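Local structure of IG hypothetical 16092 (Bacillus cereus ATCC 14579, 1YQH) at residues 10-15 against 59-64; 33-36 against 40-43; 48-51 against 56-59; 63-68 against 76-81; 81-86 against 93-98. The protein is of unknown function but belongs to the UPF0045 (DUF77) family, related to thiamine-binding proteins, and may bind thiamine or a similar small molecule. One frame throughout, in Å; residues are numbered along the deposited sequence.

Interaction 1: 10-15 against 59-64; sequences MSFSVV and DVVKRA
With chi1 at 86°, Phe12 carries CG between its own backbone N and carbonyl carbon, and the ring stands up from strand 10-15 against helix 59-64. Val61 meets it with CG2, the methyl set anti to the carbonyl carbon, while CG1 takes the place anti to the backbone N and brushes Phe12 CD1. CG2 of Val61 sits over one face of the ring, 3.8 Å from Phe12 CG. It lies 4.2 Å from the centroid of the Phe12 ring and 24° off the normal, a CH-pi contact displaced toward the rim. Three residues on, Ala64 CB comes in obliquely, 3.7 Å from Phe12 CE1 and also touching CZ. The same Val61 CG2 has a second neighbour in SE of the selenomethionine Met10, at 4.0 Å. Extended chi1 and chi2 carry that selenium out to the valine, and the bend at chi3 only turns the terminal CE.

No hydrogen bond crosses this contact, and its four touching residues are all buried. On the outer flank of the helix, Arg63 NE donates to Asp59 OD2 at 2.9 Å in a salt bridge that meets the carboxylate from above its plane. Beyond the two segments, Val34 of helix 23-36 also packs on Phe12, and on the other face of the strand Ser11 OG bonds to Glu47 of the second subunit. Strand and helix axes run only 10° from parallel, 9.6 Å apart, as expected where the second helix covers the first strand of a ferredoxin-like alpha/beta plait.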
# COMPACT_ATOMS: atom_id res chain seq x y z
N MSE A 10 7.90 7.42 7.00
CA MSE A 10 6.57 7.08 6.51
C MSE A 10 6.48 7.55 5.06
O MSE A 10 7.17 8.49 4.67
CB MSE A 10 5.55 7.82 7.37
CG MSE A 10 4.10 7.51 7.10
SE MSE A 10 3.00 8.64 8.23
CE MSE A 10 3.51 7.95 10.00
N SER A 11 5.66 6.87 4.25
CA SER A 11 5.22 7.47 3.00
C SER A 11 3.72 7.45 2.94
O SER A 11 3.07 6.64 3.62
CB SER A 11 5.84 6.76 1.78
OG SER A 11 5.36 5.44 1.65
N PHE A 12 3.15 8.34 2.14
CA PHE A 12 1.71 8.34 1.97
C PHE A 12 1.34 8.92 0.63
O PHE A 12 2.12 9.66 -0.00
CB PHE A 12 1.02 9.13 3.11
CG PHE A 12 0.93 10.62 2.87
CD1 PHE A 12 -0.28 11.20 2.44
CD2 PHE A 12 2.04 11.45 3.06
CE1 PHE A 12 -0.39 12.57 2.22
CE2 PHE A 12 1.94 12.83 2.84
CZ PHE A 12 0.73 13.39 2.42
N SER A 13 0.13 8.60 0.20
CA SER A 13 -0.44 9.22 -0.97
C SER A 13 -1.94 9.41 -0.77
O SER A 13 -2.55 8.69 0.02
CB SER A 13 -0.15 8.38 -2.22
OG SER A 13 -0.62 7.06 -2.05
N VAL A 14 -2.50 10.38 -1.50
CA VAL A 14 -3.96 10.60 -1.54
C VAL A 14 -4.43 10.52 -2.98
O VAL A 14 -3.81 11.11 -3.88
CB VAL A 14 -4.35 11.95 -0.88
CG1 VAL A 14 -4.12 11.89 0.63
CG2 VAL A 14 -3.54 13.10 -1.50
N VAL A 15 -5.49 9.76 -3.22
CA VAL A 15 -6.08 9.67 -4.55
C VAL A 15 -7.53 10.13 -4.38
O VAL A 15 -8.36 9.38 -3.84
CB VAL A 15 -6.05 8.26 -5.13
CG1 VAL A 15 -6.60 8.25 -6.54
CG2 VAL A 15 -4.63 7.70 -5.09
N ASP A 59 -0.87 12.95 11.98
CA ASP A 59 -1.68 14.15 11.92
C ASP A 59 -1.49 14.91 10.60
O ASP A 59 -2.47 15.45 10.05
CB ASP A 59 -1.43 15.08 13.11
CG ASP A 59 -2.40 16.25 13.14
OD1 ASP A 59 -3.62 16.00 13.26
OD2 ASP A 59 -1.94 17.39 13.01
N VAL A 60 -0.26 14.93 10.08
CA VAL A 60 -0.02 15.51 8.75
C VAL A 60 -0.85 14.80 7.68
O VAL A 60 -1.51 15.44 6.86
CB VAL A 60 1.50 15.53 8.37
CG1 VAL A 60 1.71 15.89 6.90
CG2 VAL A 60 2.23 16.50 9.27
N VAL A 61 -0.83 13.47 7.72
CA VAL A 61 -1.59 12.70 6.75
C VAL A 61 -3.11 12.96 6.87
O VAL A 61 -3.81 13.16 5.87
CB VAL A 61 -1.28 11.18 6.87
CG1 VAL A 61 -2.14 10.39 5.86
CG2 VAL A 61 0.21 10.93 6.60
N LYS A 62 -3.62 12.96 8.10
CA LYS A 62 -5.04 13.25 8.34
C LYS A 62 -5.42 14.62 7.78
O LYS A 62 -6.47 14.78 7.15
CB LYS A 62 -5.35 13.19 9.83
CG LYS A 62 -5.33 11.77 10.36
CD LYS A 62 -5.19 11.72 11.87
CE LYS A 62 -6.41 12.24 12.55
NZ LYS A 62 -6.31 12.13 14.05
N ARG A 63 -4.56 15.60 8.00
CA ARG A 63 -4.89 16.94 7.53
C ARG A 63 -4.76 17.05 6.02
O ARG A 63 -5.49 17.83 5.39
CB ARG A 63 -4.09 18.00 8.28
CG ARG A 63 -4.58 18.13 9.72
CD ARG A 63 -3.92 19.26 10.46
NE ARG A 63 -2.52 18.96 10.70
CZ ARG A 63 -1.54 19.57 10.07
NH1 ARG A 63 -1.82 20.52 9.19
NH2 ARG A 63 -0.28 19.25 10.33
N ALA A 64 -3.86 16.24 5.45
CA ALA A 64 -3.64 16.20 3.99
C ALA A 64 -4.88 15.65 3.32
O ALA A 64 -5.37 16.23 2.36
CB ALA A 64 -2.41 15.34 3.64

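Interaction 2: 33-36 against 40-43; sequences VVQQ and RYEV
The turn from helix 23-36 into strand 40-43 closes the first beta-alpha-beta unit of the fold, and here Val34 and Gln35 of the last helical turn meet Tyr41 of the strand. A chi1 of 70° tucks the ring of Tyr41 over its own backbone and stands it up off the sheet along the helix. Val34 CG1 covers one face near the root of the ring, 3.5 Å from Tyr41 CG and also against CB. To the centroid of the Tyr41 ring this methyl measures 3.9 Å, 27° off the normal, which makes a CH-pi contact.

At the far end of the ring, the aliphatic part of Gln35 crosses the phenol, with Gln35 CG 3.3 Å from Tyr41 OH. The glutamine chain runs on extended, so its amide passes beyond the hydroxyl without bonding to it directly, its plane 60° from that of the ring. One water joins the two instead: it donates to Gln35 OE1 at 2.9 Å. The same water is hydrogen-bonded to Tyr41 OH, also at 2.9 Å, and lies in the ring plane at its edge. The contact is thus graded, with buried Val34 at the base and exposed Gln35 at the water-bridged rim.

Deeper in the core, Leu50 of the neighbouring strand touches both Val34 and Tyr41, while Tyr99 of the second subunit packs on Gln35. The contact packs the end of helix 23-36 on strand 40-43, the outermost of this chain's sheet, as in the first split beta-alpha-beta half of a ferredoxin-like fold.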
# COMPACT_ATOMS: atom_id res chain seq x y z
N VAL A 33 -0.20 20.93 2.83
CA VAL A 33 -0.20 20.57 4.25
C VAL A 33 1.18 20.04 4.66
O VAL A 33 1.73 20.46 5.68
CB VAL A 33 -1.30 19.53 4.58
CG1 VAL A 33 -1.14 19.01 6.01
CG2 VAL A 33 -2.69 20.15 4.37
N VAL A 34 1.75 19.16 3.83
CA VAL A 34 3.09 18.61 4.08
C VAL A 34 4.11 19.75 4.10
O VAL A 34 4.93 19.85 5.02
CB VAL A 34 3.47 17.57 3.03
CG1 VAL A 34 4.91 17.10 3.23
CG2 VAL A 34 2.50 16.38 3.08
N GLN A 35 4.00 20.64 3.12
CA GLN A 35 4.99 21.72 2.97
C GLN A 35 4.97 22.65 4.18
O GLN A 35 6.01 23.17 4.60
CB GLN A 35 4.72 22.50 1.69
CG GLN A 35 5.06 21.69 0.41
CD GLN A 35 4.61 22.36 -0.88
OE1 GLN A 35 5.24 22.22 -1.94
NE2 GLN A 35 3.51 23.09 -0.81
N GLN A 36 3.77 22.87 4.72
CA GLN A 36 3.57 23.78 5.84
C GLN A 36 3.81 23.17 7.22
O GLN A 36 3.74 23.89 8.23
CB GLN A 36 2.17 24.39 5.77
CG GLN A 36 1.94 25.24 4.53
CD GLN A 36 0.51 25.75 4.42
OE1 GLN A 36 -0.41 25.16 5.00
NE2 GLN A 36 0.32 26.83 3.68
N ARG A 40 10.74 17.09 7.81
CA ARG A 40 11.48 16.72 6.61
C ARG A 40 10.61 15.85 5.70
O ARG A 40 9.96 14.91 6.16
CB ARG A 40 12.74 15.95 6.99
CG ARG A 40 13.53 15.56 5.76
CD ARG A 40 14.87 14.98 6.09
NE ARG A 40 15.46 14.45 4.87
CZ ARG A 40 16.54 13.68 4.84
NH1 ARG A 40 17.14 13.32 5.96
NH2 ARG A 40 16.99 13.24 3.67
N TYR A 41 10.62 16.14 4.40
CA TYR A 41 9.83 15.35 3.46
C TYR A 41 10.47 15.33 2.07
O TYR A 41 11.36 16.12 1.76
CB TYR A 41 8.40 15.93 3.34
CG TYR A 41 8.35 17.27 2.64
CD1 TYR A 41 8.47 18.47 3.36
CD2 TYR A 41 8.22 17.34 1.25
CE1 TYR A 41 8.44 19.72 2.69
CE2 TYR A 41 8.21 18.56 0.58
CZ TYR A 41 8.32 19.74 1.31
OH TYR A 41 8.30 20.93 0.64
N GLU A 42 9.99 14.40 1.24
CA GLU A 42 10.32 14.39 -0.17
C GLU A 42 9.12 13.87 -0.95
O GLU A 42 8.63 12.78 -0.67
CB GLU A 42 11.53 13.52 -0.44
CG GLU A 42 12.00 13.57 -1.88
CD GLU A 42 13.17 12.64 -2.11
OE1 GLU A 42 14.28 13.14 -2.33
OE2 GLU A 42 12.97 11.41 -2.04
N VAL A 43 8.67 14.68 -1.91
CA VAL A 43 7.59 14.28 -2.79
C VAL A 43 8.14 13.38 -3.90
O VAL A 43 9.08 13.74 -4.62
CB VAL A 43 6.87 15.52 -3.38
CG1 VAL A 43 5.74 15.08 -4.32
CG2 VAL A 43 6.29 16.41 -2.24
O HOH W 1 7.73 20.83 -2.22

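Interaction 3: 48-51 against 56-59; sequences TTLE and VLLD
Leu57, near the start of helix 54-70, meets Leu50 and Glu51 of strand 48-51 and bears on them through its whole branched end. Its CG lies 3.8 Å from Leu50 CB, and CG also passes Leu50 CD1 at 4.1 Å. The CD2 methyl reaches on to the strand backbone, 3.8 Å from Glu51 C, and sits against Leu50 CB as well. CD1 flanks the same peptide, 3.9 Å from Glu51 O. Leu50 points CB at the helix, and its chi1 of -50° swings the branched end round until CD1 comes alongside Leu57 CG; the two leucines overlap side by side, pointing opposite ways. Val39, in the loop before strand 40-43, also packs on Leu57.

Leu58 next turns its side chain off the strand and touches Met10 and, across an interface, Lys62 of the fourth subunit.

On the strand, Glu51 takes part through its main chain alone; its carboxylate heads elsewhere, with OE1 accepting from Ile92 N. Leu50 is also packed by Val34 and Tyr41. With no hydrogen bond or charge pair between the segments, the helix is probably held at this point by leucine hydrocarbon, through shape and the exclusion of water rather than through directional bonds.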
# COMPACT_ATOMS: atom_id res chain seq x y z
N THR A 48 4.63 10.43 -1.04
CA THR A 48 5.45 11.46 -0.39
C THR A 48 6.02 10.85 0.87
O THR A 48 5.28 10.23 1.65
CB THR A 48 4.57 12.69 -0.06
OG1 THR A 48 4.24 13.34 -1.29
CG2 THR A 48 5.30 13.70 0.87
N THR A 49 7.34 11.00 1.05
CA THR A 49 8.04 10.45 2.21
C THR A 49 8.10 11.53 3.29
O THR A 49 8.36 12.69 2.96
CB THR A 49 9.47 10.04 1.83
OG1 THR A 49 9.42 9.12 0.73
CG2 THR A 49 10.17 9.37 3.03
N LEU A 50 7.87 11.13 4.54
CA LEU A 50 7.98 11.98 5.73
C LEU A 50 8.92 11.35 6.77
O LEU A 50 9.02 10.12 6.86
CB LEU A 50 6.61 12.16 6.40
CG LEU A 50 5.43 12.57 5.52
CD1 LEU A 50 4.11 12.55 6.30
CD2 LEU A 50 5.67 13.96 4.91
N GLU A 51 9.58 12.20 7.55
CA GLU A 51 10.40 11.71 8.66
C GLU A 51 10.06 12.55 9.89
O GLU A 51 9.95 13.76 9.78
CB GLU A 51 11.88 11.86 8.30
CG GLU A 51 12.84 11.42 9.39
CD GLU A 51 14.28 11.70 9.02
OE1 GLU A 51 14.85 10.96 8.21
OE2 GLU A 51 14.85 12.68 9.53
N VAL A 56 2.83 13.17 15.04
CA VAL A 56 2.93 14.37 14.21
C VAL A 56 2.72 14.01 12.75
O VAL A 56 1.94 14.66 12.06
CB VAL A 56 4.28 15.12 14.41
CG1 VAL A 56 4.44 16.28 13.41
CG2 VAL A 56 4.38 15.62 15.84
N LEU A 57 3.41 12.97 12.29
CA LEU A 57 3.27 12.52 10.91
C LEU A 57 1.86 12.02 10.57
O LEU A 57 1.31 12.37 9.54
CB LEU A 57 4.32 11.46 10.58
CG LEU A 57 5.66 11.96 10.03
CD1 LEU A 57 6.22 13.18 10.74
CD2 LEU A 57 6.70 10.83 10.01
N LEU A 58 1.26 11.21 11.45
CA LEU A 58 -0.11 10.77 11.21
C LEU A 58 -1.09 11.95 11.15
O LEU A 58 -2.02 11.94 10.34
CB LEU A 58 -0.57 9.74 12.25
CG LEU A 58 0.13 8.39 12.13
CD1 LEU A 58 -0.15 7.58 13.40
CD2 LEU A 58 -0.33 7.65 10.86
N ASP A 59 -0.87 12.95 11.98
CA ASP A 59 -1.68 14.15 11.92
C ASP A 59 -1.49 14.91 10.60
O ASP A 59 -2.47 15.45 10.05
CB ASP A 59 -1.43 15.08 13.11
CG ASP A 59 -2.40 16.25 13.14
OD1 ASP A 59 -3.62 16.00 13.26
OD2 ASP A 59 -1.94 17.39 13.01

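Interaction 4: 63-68 against 76-81; sequences RAQQAC and VITSIK
Tight packing centres on Gln65 and Cys68 of the helix against Thr78 and Val76 of the strand. Thr78 OG1 donates to Gln65 OE1 at 2.7 Å, in the carbonyl plane and on a lone pair, with a C=O...donor angle of 138°. Gln65 reaches this hydroxyl because chi1 of 78° folds CG back over its own backbone, and the chain then runs extended to the amide. Its CB also lies 3.4 Å from Thr78 OG1, and the glutamine chain lies nearly perpendicular to the threonine side chain. Next to this bond, Val76 CG2 rests against both Cys68 CB, at 3.7 Å, and Gln65 O, at 3.9 Å.

Toward Arg63 and Lys81 the contact opens out. Arg63 is exposed and makes no contact with the strand; Ile80 packs on Val61, a turn earlier in the helix. Ile77 and Ser79 lie on the far face of the strand, and the strand itself pairs antiparallel with its counterpart in the fourth subunit, whose Tyr84 packs on Gln65.

Both partners of the one polar pair are buried. With the threonine as donor, the bond ties down the glutamine oxygen and probably fixes which way round the amide sits within an otherwise apolar seam.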
# COMPACT_ATOMS: atom_id res chain seq x y z
N ARG A 63 -4.56 15.60 8.00
CA ARG A 63 -4.89 16.94 7.53
C ARG A 63 -4.76 17.05 6.02
O ARG A 63 -5.49 17.83 5.39
CB ARG A 63 -4.09 18.00 8.28
CG ARG A 63 -4.58 18.13 9.72
CD ARG A 63 -3.92 19.26 10.46
NE ARG A 63 -2.52 18.96 10.70
CZ ARG A 63 -1.54 19.57 10.07
NH1 ARG A 63 -1.82 20.52 9.19
NH2 ARG A 63 -0.28 19.25 10.33
N ALA A 64 -3.86 16.24 5.45
CA ALA A 64 -3.64 16.20 3.99
C ALA A 64 -4.88 15.65 3.32
O ALA A 64 -5.37 16.23 2.36
CB ALA A 64 -2.41 15.34 3.64
N GLN A 65 -5.39 14.52 3.83
CA GLN A 65 -6.61 13.98 3.23
C GLN A 65 -7.81 14.92 3.43
O GLN A 65 -8.63 15.07 2.53
CB GLN A 65 -6.88 12.52 3.66
CG GLN A 65 -7.45 12.33 5.00
CD GLN A 65 -7.78 10.87 5.35
OE1 GLN A 65 -7.63 9.93 4.55
NE2 GLN A 65 -8.24 10.68 6.56
N GLN A 66 -7.89 15.59 4.58
CA GLN A 66 -8.96 16.57 4.78
C GLN A 66 -8.80 17.75 3.82
O GLN A 66 -9.80 18.28 3.32
CB GLN A 66 -9.04 17.05 6.24
CG GLN A 66 -10.19 18.04 6.50
CD GLN A 66 -11.55 17.45 6.22
OE1 GLN A 66 -12.40 18.09 5.58
NE2 GLN A 66 -11.78 16.24 6.71
N ALA A 67 -7.56 18.17 3.56
CA ALA A 67 -7.33 19.26 2.59
C ALA A 67 -7.91 18.92 1.21
O ALA A 67 -8.43 19.80 0.52
CB ALA A 67 -5.84 19.60 2.48
N CYS A 68 -7.83 17.65 0.83
CA CYS A 68 -8.40 17.20 -0.43
C CYS A 68 -9.91 17.44 -0.47
O CYS A 68 -10.45 17.99 -1.43
CB CYS A 68 -8.13 15.71 -0.65
SG CYS A 68 -6.42 15.26 -0.97
N VAL A 76 -11.64 10.28 -0.72
CA VAL A 76 -10.20 10.15 -0.91
C VAL A 76 -9.81 8.74 -0.52
O VAL A 76 -10.29 8.23 0.49
CB VAL A 76 -9.41 11.12 0.02
CG1 VAL A 76 -7.91 11.02 -0.26
CG2 VAL A 76 -9.90 12.56 -0.12
N ILE A 77 -8.94 8.13 -1.32
CA ILE A 77 -8.31 6.88 -0.91
C ILE A 77 -6.89 7.23 -0.48
O ILE A 77 -6.09 7.75 -1.29
CB ILE A 77 -8.27 5.84 -2.06
CG1 ILE A 77 -9.67 5.58 -2.63
CG2 ILE A 77 -7.59 4.53 -1.59
CD1 ILE A 77 -10.70 4.99 -1.63
N THR A 78 -6.59 6.97 0.79
CA THR A 78 -5.31 7.39 1.36
C THR A 78 -4.49 6.15 1.69
O THR A 78 -4.99 5.24 2.35
CB THR A 78 -5.55 8.29 2.61
OG1 THR A 78 -6.33 9.44 2.23
CG2 THR A 78 -4.23 8.76 3.25
N SER A 79 -3.24 6.11 1.23
CA SER A 79 -2.35 4.98 1.49
C SER A 79 -1.21 5.47 2.37
O SER A 79 -0.72 6.58 2.20
CB SER A 79 -1.77 4.43 0.18
OG SER A 79 -2.78 4.04 -0.74
N ILE A 80 -0.80 4.63 3.31
CA ILE A 80 0.26 4.98 4.25
C ILE A 80 1.15 3.76 4.41
O ILE A 80 0.65 2.63 4.46
CB ILE A 80 -0.30 5.38 5.66
CG1 ILE A 80 -1.32 6.52 5.55
CG2 ILE A 80 0.85 5.77 6.60
CD1 ILE A 80 -2.15 6.77 6.81
N LYS A 81 2.47 3.98 4.46
CA LYS A 81 3.39 2.93 4.86
C LYS A 81 4.29 3.50 5.96
O LYS A 81 4.84 4.60 5.80
CB LYS A 81 4.22 2.46 3.69
CG LYS A 81 4.80 1.06 3.89
CD LYS A 81 5.41 0.52 2.60
CE LYS A 81 4.37 -0.08 1.64
NZ LYS A 81 3.82 -1.41 2.08

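Interaction 5: 81-86 against 93-98; sequences KIHYRP and DEKVWK
Arg85 NH1 donates to Glu94 OE2 at 2.8 Å in a nearly straight salt bridge, with an N-H...O angle of 163°. The donor comes from the syn side of the oxygen but tilted out of the carboxylate plane, while the oxygen lies near the guanidinium plane; the two flat groups are twisted 43° apart. Arg85 gets there by a bend at chi3 (-70°) after an extended start. Beside this pair, Lys95 NZ donates to His83 ND1 at 2.9 Å, close to the imidazole plane.

Glu94 OE2 also bonds to Tyr24 OH and Lys95 NZ to Ala45 O, both of the second subunit, whose Met46 lies against His83 and Lys95. His83 NE2 and Arg85 NH2 reach Glu75 of the fourth subunit.

Packing is thinner than the polar network. Lys95 runs in toward the imidazole edge, its CE in the ring plane 3.3 Å from His83 ND1 and its CD 3.6 Å from the same atom. The backbones stay well apart, His83 CA and Lys95 CA being 10.5 Å from each other. Long charged side chains thus span the space between strand 75-84 and helix 92-96, and the helix is probably positioned in part by the second subunit, while the fourth anchors His83 and Arg85.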
# COMPACT_ATOMS: atom_id res chain seq x y z
N LYS A 81 2.47 3.98 4.46
CA LYS A 81 3.39 2.93 4.86
C LYS A 81 4.29 3.50 5.96
O LYS A 81 4.84 4.60 5.80
CB LYS A 81 4.22 2.46 3.69
CG LYS A 81 4.80 1.06 3.89
CD LYS A 81 5.41 0.52 2.60
CE LYS A 81 4.37 -0.08 1.64
NZ LYS A 81 3.82 -1.41 2.08
N ILE A 82 4.43 2.77 7.05
CA ILE A 82 5.21 3.24 8.19
C ILE A 82 6.34 2.27 8.46
O ILE A 82 6.10 1.06 8.55
CB ILE A 82 4.36 3.38 9.49
CG1 ILE A 82 3.09 4.20 9.25
CG2 ILE A 82 5.19 3.99 10.64
CD1 ILE A 82 2.09 4.17 10.41
N HIS A 83 7.56 2.80 8.63
CA HIS A 83 8.67 2.01 9.16
C HIS A 83 8.83 2.39 10.62
O HIS A 83 9.24 3.50 10.96
CB HIS A 83 9.98 2.29 8.39
CG HIS A 83 11.06 1.29 8.67
ND1 HIS A 83 12.04 0.97 7.75
CD2 HIS A 83 11.30 0.52 9.76
CE1 HIS A 83 12.85 0.06 8.27
NE2 HIS A 83 12.41 -0.23 9.48
N TYR A 84 8.46 1.45 11.49
CA TYR A 84 8.37 1.68 12.92
C TYR A 84 9.47 0.89 13.61
O TYR A 84 9.51 -0.34 13.53
CB TYR A 84 6.98 1.23 13.38
CG TYR A 84 6.65 1.51 14.83
CD1 TYR A 84 6.61 2.82 15.31
CD2 TYR A 84 6.37 0.47 15.71
CE1 TYR A 84 6.30 3.09 16.64
CE2 TYR A 84 6.06 0.73 17.05
CZ TYR A 84 6.02 2.04 17.50
OH TYR A 84 5.71 2.31 18.82
N ARG A 85 10.38 1.60 14.28
CA ARG A 85 11.48 0.98 15.02
C ARG A 85 11.70 1.84 16.26
O ARG A 85 12.65 2.62 16.31
CB ARG A 85 12.75 0.92 14.17
CG ARG A 85 13.92 0.16 14.80
CD ARG A 85 15.21 0.50 14.07
NE ARG A 85 15.25 -0.06 12.72
CZ ARG A 85 15.91 0.48 11.69
NH1 ARG A 85 16.57 1.62 11.84
NH2 ARG A 85 15.91 -0.14 10.52
N PRO A 86 10.78 1.73 17.23
CA PRO A 86 10.74 2.67 18.37
C PRO A 86 11.97 2.64 19.27
O PRO A 86 12.21 3.62 19.99
CB PRO A 86 9.47 2.24 19.12
CG PRO A 86 9.28 0.80 18.76
CD PRO A 86 9.69 0.73 17.31
N ASP A 93 17.77 8.92 5.55
CA ASP A 93 19.17 8.78 5.13
C ASP A 93 19.70 7.36 5.29
O ASP A 93 20.43 6.88 4.43
CB ASP A 93 20.05 9.80 5.84
CG ASP A 93 19.81 11.22 5.35
OD1 ASP A 93 19.18 11.39 4.30
OD2 ASP A 93 20.27 12.18 6.01
N GLU A 94 19.30 6.67 6.36
CA GLU A 94 19.83 5.33 6.57
C GLU A 94 19.34 4.36 5.49
O GLU A 94 20.04 3.41 5.15
CB GLU A 94 19.50 4.82 7.97
CG GLU A 94 18.25 4.01 8.06
CD GLU A 94 18.02 3.49 9.45
OE1 GLU A 94 17.62 4.30 10.31
OE2 GLU A 94 18.25 2.29 9.68
N LYS A 95 18.16 4.63 4.94
CA LYS A 95 17.58 3.75 3.93
C LYS A 95 18.02 4.06 2.50
O LYS A 95 18.07 3.15 1.67
CB LYS A 95 16.06 3.72 4.07
CG LYS A 95 15.64 3.28 5.48
CD LYS A 95 14.19 2.93 5.61
CE LYS A 95 13.90 1.56 5.04
NZ LYS A 95 12.42 1.41 4.88
N VAL A 96 18.38 5.31 2.21
CA VAL A 96 18.67 5.70 0.82
C VAL A 96 20.13 6.03 0.50
O VAL A 96 20.47 6.18 -0.66
CB VAL A 96 17.78 6.89 0.34
CG1 VAL A 96 16.31 6.58 0.54
CG2 VAL A 96 18.18 8.19 1.04
N TRP A 97 20.98 6.18 1.52
CA TRP A 97 22.32 6.73 1.28
C TRP A 97 23.13 5.91 0.28
O TRP A 97 23.85 6.49 -0.55
CB TRP A 97 23.09 6.95 2.58
CG TRP A 97 23.63 5.72 3.21
CD1 TRP A 97 23.02 4.94 4.15
CD2 TRP A 97 24.92 5.14 2.99
NE1 TRP A 97 23.84 3.90 4.51
CE2 TRP A 97 25.01 3.99 3.81
CE3 TRP A 97 26.00 5.46 2.16
CZ2 TRP A 97 26.15 3.17 3.83
CZ3 TRP A 97 27.14 4.65 2.18
CH2 TRP A 97 27.20 3.51 3.01
N LYS A 98 23.01 4.59 0.35
CA LYS A 98 23.77 3.69 -0.54
C LYS A 98 23.33 3.83 -2.00
O LYS A 98 24.04 3.40 -2.93
CB LYS A 98 23.58 2.24 -0.09
CG LYS A 98 24.37 1.86 1.16
CD LYS A 98 24.26 0.36 1.48
CE LYS A 98 23.36 0.08 2.69
NZ LYS A 98 21.90 0.20 2.44

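Overall arrangement
Interactions 1, 3 and 4 follow helix 54-70 across three strands of the sheet, with centres of 1 and 4 only about 4 Å apart and those of 1 and 3 about 7 Å. Interaction 2 brings in the other helix: Phe12 CZ touches Val34 CG2 at 3.5 Å, uniting both helices over one sheet face in a ferredoxin-like fold. Interaction 5 continues the strand of interaction 4, their centres about 21 Å apart, and leaves the core for the subunit interfaces; Arg40 NH2 and Asp93 OD1, 2.9 Å apart, tie it back to interaction 2 by a salt bridge. No ligand marks a site, so any thiamine-related pocket remains unplaced.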